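Local atomic coordinates of putative sugar ABC transporter, substrate-binding protein (PDB entry 4WZZ), a protein that probably serves as the sugar-binding component of an ABC transporter, and holds L-rhamnose in the cleft between its two lobes. Residues 307-312 / 324-329; 54-59 / 86-91; 165-170 / 293-298. One frame throughout, in Å; residues are numbered along the deposited sequence.

Contact 1: 307-312 / 324-329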
# COMPACT_ATOMS: atom_id res chain seq x y z
N ALA A 307 10.89 -7.37 6.94
CA ALA A 307 12.15 -8.09 7.03
C ALA A 307 12.36 -8.65 8.44
O ALA A 307 12.74 -9.81 8.60
CB ALA A 307 13.34 -7.20 6.62
N TYR A 308 12.12 -7.85 9.48
CA TYR A 308 12.27 -8.36 10.84
C TYR A 308 11.34 -9.55 11.07
O TYR A 308 11.73 -10.55 11.71
CB TYR A 308 12.01 -7.27 11.88
CG TYR A 308 13.11 -6.24 11.97
CD1 TYR A 308 14.40 -6.61 12.31
CD2 TYR A 308 12.86 -4.89 11.71
CE1 TYR A 308 15.41 -5.68 12.40
CE2 TYR A 308 13.86 -3.95 11.80
CZ TYR A 308 15.14 -4.35 12.14
OH TYR A 308 16.16 -3.43 12.23
N ALA A 309 10.12 -9.46 10.56
CA ALA A 309 9.14 -10.52 10.75
C ALA A 309 9.53 -11.76 9.95
O ALA A 309 9.37 -12.90 10.42
CB ALA A 309 7.73 -10.04 10.35
N SER A 310 10.09 -11.55 8.75
CA SER A 310 10.58 -12.65 7.94
C SER A 310 11.69 -13.41 8.67
O SER A 310 11.71 -14.64 8.71
CB SER A 310 11.15 -12.11 6.63
OG SER A 310 10.13 -11.51 5.85
N ILE A 311 12.65 -12.67 9.22
CA ILE A 311 13.75 -13.29 9.95
C ILE A 311 13.20 -14.04 11.15
O ILE A 311 13.71 -15.12 11.49
CB ILE A 311 14.78 -12.26 10.42
CG1 ILE A 311 15.46 -11.62 9.21
CG2 ILE A 311 15.85 -12.93 11.30
CD1 ILE A 311 16.29 -10.39 9.53
N SER A 312 12.16 -13.49 11.77
CA SER A 312 11.57 -14.11 12.96
C SER A 312 10.89 -15.44 12.63
O SER A 312 11.00 -16.40 13.39
CB SER A 312 10.60 -13.16 13.64
OG SER A 312 11.30 -12.04 14.16
N GLN A 324 1.18 -13.71 19.43
CA GLN A 324 2.63 -13.73 19.52
C GLN A 324 3.17 -12.32 19.48
O GLN A 324 2.56 -11.42 18.89
CB GLN A 324 3.22 -14.57 18.39
CG GLN A 324 2.91 -16.03 18.54
CD GLN A 324 3.46 -16.87 17.42
OE1 GLN A 324 3.96 -16.36 16.42
NE2 GLN A 324 3.35 -18.19 17.57
N SER A 325 4.33 -12.13 20.11
CA SER A 325 4.98 -10.84 20.12
C SER A 325 6.44 -10.96 19.75
O SER A 325 7.09 -11.98 20.01
CB SER A 325 4.85 -10.18 21.49
OG SER A 325 3.54 -9.69 21.68
N PHE A 326 6.96 -9.92 19.12
CA PHE A 326 8.39 -9.80 18.91
C PHE A 326 8.81 -8.35 19.05
O PHE A 326 8.00 -7.44 18.90
CB PHE A 326 8.81 -10.39 17.56
CG PHE A 326 8.21 -9.69 16.38
CD1 PHE A 326 6.86 -9.85 16.06
CD2 PHE A 326 9.00 -8.89 15.57
CE1 PHE A 326 6.31 -9.20 14.96
CE2 PHE A 326 8.44 -8.23 14.46
CZ PHE A 326 7.10 -8.40 14.16
N THR A 327 10.08 -8.17 19.37
CA THR A 327 10.65 -6.85 19.54
C THR A 327 11.78 -6.73 18.54
O THR A 327 12.67 -7.58 18.49
CB THR A 327 11.16 -6.66 20.99
OG1 THR A 327 10.07 -6.84 21.91
CG2 THR A 327 11.77 -5.28 21.18
N VAL A 328 11.73 -5.70 17.71
CA VAL A 328 12.77 -5.48 16.72
C VAL A 328 13.79 -4.49 17.29
O VAL A 328 13.45 -3.70 18.17
CB VAL A 328 12.17 -4.97 15.39
CG1 VAL A 328 11.12 -5.95 14.90
CG2 VAL A 328 11.57 -3.58 15.54
N PRO A 329 15.04 -4.56 16.80
CA PRO A 329 16.14 -3.68 17.23
C PRO A 329 15.76 -2.22 17.14
O PRO A 329 16.28 -1.38 17.86
CB PRO A 329 17.24 -3.97 16.21
CG PRO A 329 16.94 -5.31 15.70
CD PRO A 329 15.46 -5.44 15.69
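The carbonyl oxygen of Tyr308 is gripped twice by Ser312, whose hydroxyl also lies against the ring of Phe326 across the contact. Ser312 N supplies the usual helical bond, and Ser312 OG adds a second to Tyr308 O at 2.9 Å, the two donors arriving from opposite faces of the carbonyl plane. In this periplasmic-binding-protein fold, helix 299-315 packs here against 325-327, the edge strand of the mixed sheet. No hydrogen bond joins the two segments; the contact is apolar packing. A serine suits its buried place because the helix itself satisfies its hydroxyl, leaving a small group beside an aromatic ring.

Tyr308 contributes the largest share of the buried surface. Its ring takes a CH-pi contact from Val328, whose CB stands over one face, 3.9 Å from the ring centroid and 18° off the normal. Val328 CG1 reaches back to Tyr308 CB at 3.4 Å, so one branch of the valine touches the ring's root while its CB covers the face. The Tyr308 and Pro329 side chains come from opposite directions, Pro329 CD approaching Tyr308 CE1 obliquely at 3.3 Å. Tyr51 adds an edge-to-face ring contact with Tyr308 and also touches Phe326 and Val328. Phe326, with CG between its backbone N and carbonyl carbon (chi1 62°), extends toward the helix, where Ala309 is small enough to admit it: Phe326 CZ lies 4.2 Å from Ala309 CB.

Contact 2: 54-59 / 86-91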
# COMPACT_ATOMS: atom_id res chain seq x y z
N THR A 54 21.47 -16.28 8.25
CA THR A 54 22.24 -16.49 7.03
C THR A 54 21.36 -16.97 5.89
O THR A 54 21.86 -17.44 4.86
CB THR A 54 23.38 -17.50 7.25
OG1 THR A 54 22.83 -18.77 7.60
CG2 THR A 54 24.32 -17.03 8.38
N ALA A 55 20.06 -16.78 6.03
CA ALA A 55 19.11 -17.31 5.07
C ALA A 55 18.93 -16.37 3.89
O ALA A 55 19.45 -15.25 3.88
CB ALA A 55 17.77 -17.56 5.75
N THR A 56 18.19 -16.85 2.89
CA THR A 56 17.95 -16.08 1.68
C THR A 56 16.46 -15.71 1.59
O THR A 56 15.59 -16.57 1.71
CB THR A 56 18.37 -16.89 0.46
OG1 THR A 56 19.80 -17.11 0.52
CG2 THR A 56 18.03 -16.14 -0.84
N TYR A 57 16.20 -14.43 1.38
CA TYR A 57 14.84 -13.91 1.47
C TYR A 57 14.49 -13.22 0.16
O TYR A 57 15.20 -12.30 -0.24
CB TYR A 57 14.75 -12.87 2.58
CG TYR A 57 15.11 -13.40 3.94
CD1 TYR A 57 16.43 -13.59 4.31
CD2 TYR A 57 14.11 -13.68 4.86
CE1 TYR A 57 16.75 -14.06 5.56
CE2 TYR A 57 14.42 -14.15 6.11
CZ TYR A 57 15.73 -14.34 6.46
OH TYR A 57 16.02 -14.83 7.73
N ALA A 58 13.42 -13.68 -0.48
CA ALA A 58 12.90 -13.04 -1.70
C ALA A 58 11.77 -12.09 -1.38
O ALA A 58 10.78 -12.48 -0.73
CB ALA A 58 12.36 -14.10 -2.65
N ILE A 59 11.87 -10.84 -1.84
CA ILE A 59 10.73 -9.95 -1.77
C ILE A 59 10.22 -9.74 -3.17
O ILE A 59 10.99 -9.43 -4.08
CB ILE A 59 11.04 -8.60 -1.08
CG1 ILE A 59 9.75 -7.74 -1.04
CG2 ILE A 59 12.23 -7.91 -1.74
CD1 ILE A 59 9.82 -6.54 -0.13
N LYS A 86 20.75 -12.91 2.72
CA LYS A 86 20.79 -12.50 1.32
C LYS A 86 19.38 -12.09 0.93
O LYS A 86 18.42 -12.75 1.32
CB LYS A 86 21.21 -13.65 0.43
CG LYS A 86 21.30 -13.23 -1.05
CD LYS A 86 21.60 -14.39 -2.00
CE LYS A 86 21.57 -13.91 -3.46
NZ LYS A 86 21.59 -15.04 -4.45
N CYS A 87 19.26 -11.00 0.19
CA CYS A 87 17.95 -10.56 -0.28
C CYS A 87 17.91 -10.52 -1.80
O CYS A 87 18.82 -9.98 -2.44
CB CYS A 87 17.59 -9.18 0.29
SG CYS A 87 15.97 -8.54 -0.30
N VAL A 88 16.86 -11.12 -2.36
CA VAL A 88 16.63 -11.08 -3.80
C VAL A 88 15.34 -10.32 -4.02
O VAL A 88 14.29 -10.71 -3.51
CB VAL A 88 16.52 -12.48 -4.41
CG1 VAL A 88 16.22 -12.41 -5.88
CG2 VAL A 88 17.81 -13.28 -4.19
N ILE A 89 15.41 -9.23 -4.78
CA ILE A 89 14.22 -8.43 -5.09
C ILE A 89 13.72 -8.77 -6.48
O ILE A 89 14.52 -8.90 -7.42
CB ILE A 89 14.53 -6.92 -5.04
CG1 ILE A 89 15.03 -6.50 -3.65
CG2 ILE A 89 13.31 -6.10 -5.44
CD1 ILE A 89 15.64 -5.11 -3.60
N GLN A 90 12.41 -8.93 -6.63
CA GLN A 90 11.80 -9.07 -7.93
C GLN A 90 10.67 -8.08 -8.11
O GLN A 90 9.85 -7.85 -7.19
CB GLN A 90 11.26 -10.47 -8.14
CG GLN A 90 12.33 -11.46 -8.54
CD GLN A 90 11.75 -12.82 -8.79
OE1 GLN A 90 11.51 -13.20 -9.92
NE2 GLN A 90 11.51 -13.55 -7.71
N GLU A 91 10.64 -7.50 -9.31
CA GLU A 91 9.65 -6.53 -9.71
C GLU A 91 8.87 -7.12 -10.89
O GLU A 91 9.41 -7.21 -12.01
CB GLU A 91 10.31 -5.22 -10.16
CG GLU A 91 11.00 -4.42 -9.03
CD GLU A 91 11.41 -3.01 -9.47
OE1 GLU A 91 11.75 -2.87 -10.63
OE2 GLU A 91 11.39 -2.07 -8.66
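Ile59 lays its CG2 branch alongside Ile89, 3.7 Å from Ile89 CG1, the two side chains pointing the same way. The pair sits within a beta-alpha-beta unit, strand 56-60, helix 67-82 and strand 86-90, whose strands run parallel at the edge of the mixed sheet. With Ile59 CG1 anti to the backbone N (chi1 -180°), CG2 is left to face the neighbouring strand, and it also approaches Cys87 SG at 4.1 Å. Tyr57 and Ile59 lie on the face covered by helix 67-82, with helix 299-315 also against Tyr57; the Tyr57 hydroxyl bonds to Thr53. Ala58, on the other face, is small enough to lie close under helix 97-110.

Toward the start of the strands, on the face of Ala58, Thr56 OG1 rests 3.7 Å from Lys86 CB. The lysine's extended aliphatic chain runs alongside the threonine, while its end leads away.

Five backbone bonds join the strands, donors coming from each in turn. Lys86 O has three neighbours: it takes Tyr57 N at 2.8 Å, nearly along the C=O axis, receives a CA-H contact from Thr56 CA at 3.4 Å, and lies in the plane of the Tyr57 ring at its edge, 3.7 Å from Tyr57 CD1.

Contact 3: 165-170 / 293-298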
# COMPACT_ATOMS: atom_id res chain seq x y z
N GLN A 165 -11.13 5.62 6.98
CA GLN A 165 -11.71 6.70 7.75
C GLN A 165 -11.00 8.02 7.45
O GLN A 165 -11.64 9.06 7.25
CB GLN A 165 -11.66 6.30 9.23
CG GLN A 165 -12.26 7.28 10.16
CD GLN A 165 -13.76 7.34 10.04
OE1 GLN A 165 -14.45 6.33 10.24
NE2 GLN A 165 -14.28 8.52 9.72
N ALA A 166 -9.67 7.98 7.37
CA ALA A 166 -8.91 9.19 7.04
C ALA A 166 -9.35 9.72 5.69
O ALA A 166 -9.57 10.92 5.50
CB ALA A 166 -7.40 8.89 7.01
N LEU A 167 -9.46 8.83 4.71
CA LEU A 167 -9.84 9.26 3.38
C LEU A 167 -11.26 9.80 3.32
O LEU A 167 -11.50 10.81 2.68
CB LEU A 167 -9.62 8.11 2.38
CG LEU A 167 -8.13 7.76 2.15
CD1 LEU A 167 -7.99 6.59 1.22
CD2 LEU A 167 -7.35 8.96 1.63
N MSE A 168 -12.21 9.14 3.98
CA MSE A 168 -13.59 9.63 3.93
C MSE A 168 -13.68 11.01 4.57
O MSE A 168 -14.37 11.89 4.06
CB MSE A 168 -14.58 8.68 4.59
CG MSE A 168 -14.91 7.44 3.75
SE MSE A 168 -15.42 7.85 1.88
CE MSE A 168 -16.73 9.26 2.21
N ASP A 169 -13.00 11.19 5.71
CA ASP A 169 -13.02 12.49 6.38
C ASP A 169 -12.35 13.54 5.51
O ASP A 169 -12.81 14.68 5.47
CB ASP A 169 -12.37 12.41 7.76
CG ASP A 169 -13.24 11.69 8.80
OD1 ASP A 169 -14.48 11.61 8.60
OD2 ASP A 169 -12.70 11.18 9.81
N ALA A 170 -11.29 13.16 4.78
CA ALA A 170 -10.66 14.07 3.85
C ALA A 170 -11.61 14.49 2.75
O ALA A 170 -11.73 15.68 2.44
CB ALA A 170 -9.40 13.45 3.24
N TYR A 293 -4.24 17.92 1.13
CA TYR A 293 -3.53 16.98 1.98
C TYR A 293 -3.84 15.57 1.55
O TYR A 293 -4.81 15.32 0.81
CB TYR A 293 -3.83 17.17 3.48
CG TYR A 293 -5.30 17.09 3.88
CD1 TYR A 293 -6.09 18.22 3.91
CD2 TYR A 293 -5.86 15.88 4.30
CE1 TYR A 293 -7.42 18.17 4.31
CE2 TYR A 293 -7.21 15.83 4.73
CZ TYR A 293 -7.96 16.97 4.72
OH TYR A 293 -9.29 16.96 5.11
N MSE A 294 -2.96 14.67 1.95
CA MSE A 294 -3.12 13.25 1.63
C MSE A 294 -2.46 12.44 2.74
O MSE A 294 -2.02 13.01 3.75
CB MSE A 294 -2.54 12.95 0.25
CG MSE A 294 -1.11 13.38 0.08
SE MSE A 294 0.09 11.97 0.67
CE MSE A 294 1.82 12.79 0.06
N PHE A 295 -2.42 11.12 2.60
CA PHE A 295 -1.90 10.26 3.66
C PHE A 295 -0.97 9.21 3.11
O PHE A 295 -1.08 8.77 1.97
CB PHE A 295 -3.06 9.54 4.37
CG PHE A 295 -4.10 10.47 4.90
CD1 PHE A 295 -5.09 10.96 4.07
CD2 PHE A 295 -4.09 10.87 6.22
CE1 PHE A 295 -6.03 11.84 4.53
CE2 PHE A 295 -5.05 11.75 6.69
CZ PHE A 295 -6.00 12.23 5.84
N LEU A 296 -0.05 8.76 3.96
CA LEU A 296 0.66 7.53 3.67
C LEU A 296 1.22 6.99 4.98
O LEU A 296 0.52 7.04 6.01
CB LEU A 296 1.74 7.74 2.58
CG LEU A 296 2.09 6.47 1.79
CD1 LEU A 296 1.00 6.12 0.79
CD2 LEU A 296 3.46 6.62 1.09
N TRP A 297 2.45 6.50 4.93
CA TRP A 297 3.13 5.75 5.99
C TRP A 297 4.52 5.58 5.41
O TRP A 297 4.74 5.91 4.24
CB TRP A 297 2.47 4.37 6.26
CG TRP A 297 2.36 3.61 5.01
CD1 TRP A 297 3.32 2.89 4.38
CD2 TRP A 297 1.20 3.55 4.17
NE1 TRP A 297 2.84 2.37 3.21
CE2 TRP A 297 1.53 2.78 3.05
CE3 TRP A 297 -0.08 4.08 4.28
CZ2 TRP A 297 0.62 2.52 2.02
CZ3 TRP A 297 -0.99 3.81 3.28
CH2 TRP A 297 -0.63 3.05 2.15
N ASN A 298 5.48 5.09 6.18
CA ASN A 298 6.83 4.99 5.67
C ASN A 298 7.05 3.66 4.97
O ASN A 298 7.10 2.62 5.64
CB ASN A 298 7.84 5.18 6.82
CG ASN A 298 9.27 5.26 6.34
OD1 ASN A 298 9.64 4.63 5.35
ND2 ASN A 298 10.10 6.02 7.06
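With CG anti to its own carbonyl carbon (chi1 -55°), Phe295 sends its ring from strand 294-296 toward helix 160-174, while Tyr293, whose CG is tucked between backbone N and carbonyl carbon (chi1 56°), swings its ring round to reach the same helix at Ala170. Phe295 meets Ala166, Leu167 and Ala170, and Tyr293 shares Ala170.

Ala166 CB sits over the centre of one face of the Phe295 ring, 3.8 Å from the centroid and 13° off the normal, a well-aligned CH-pi contact. Ala170 CB meets the same ring at its edge, in its plane, 4.0 Å from Phe295 CE1. Leu167 approaches obliquely, its CD2 branch 3.9 Å from Phe295 CD1 as the two side chains slide past each other. Alanines suit the positions one helical turn apart, since a methyl lets a whole ring come up against the backbone. Tyr293 CE2 lies 3.6 Å from Ala170 CB, and Tyr293 OH passes 3.4 Å from Ala170 CA on its way to a hydrogen bond with Asp173.

Strand 294-296 leads into helix 299-315 of the other lobe, consistent with one of the inter-lobe crossings of the type I periplasmic-binding-protein fold. Just after strand 294-296, Trp297 touches the bound rhamnose, its NE1 bonded to Tyr68. Leu296 CG covers one face of the Trp297 indole.

Polar groups are kept to the margin. Gln165 NE2 bonds Asp169 OD2 at 3.1 Å from above the carboxylate plane, and Lys208 and Tyr209 hold Asp169 OD1, which would favour its charged form. The strand's backbone bonds go to strand 357-359 and Gly272; none crosses to the helix, so between these two segments the fit rests on shape and dispersion.

In the fold
Contacts 1 and 2 share one lobe and reach the same mixed sheet, at its two outermost strands; they touch where Tyr57 OH packs on Ile311 CA, 3.5 Å away. Contacts 2 and 3 lie on opposite sides of the chain's centre, and contact 3 is nearest the sugar, through Trp297. Contact 1 is the most buried; contacts 2 and 3 are partly open. Their chemistry follows their place: contact 2, between neighbouring strands, is built on backbone hydrogen bonds, whereas contacts 1 and 3, each a helix against a strand, depend on aromatic rings and small apolar groups. Contacts 3 and 1 follow each other along the chain.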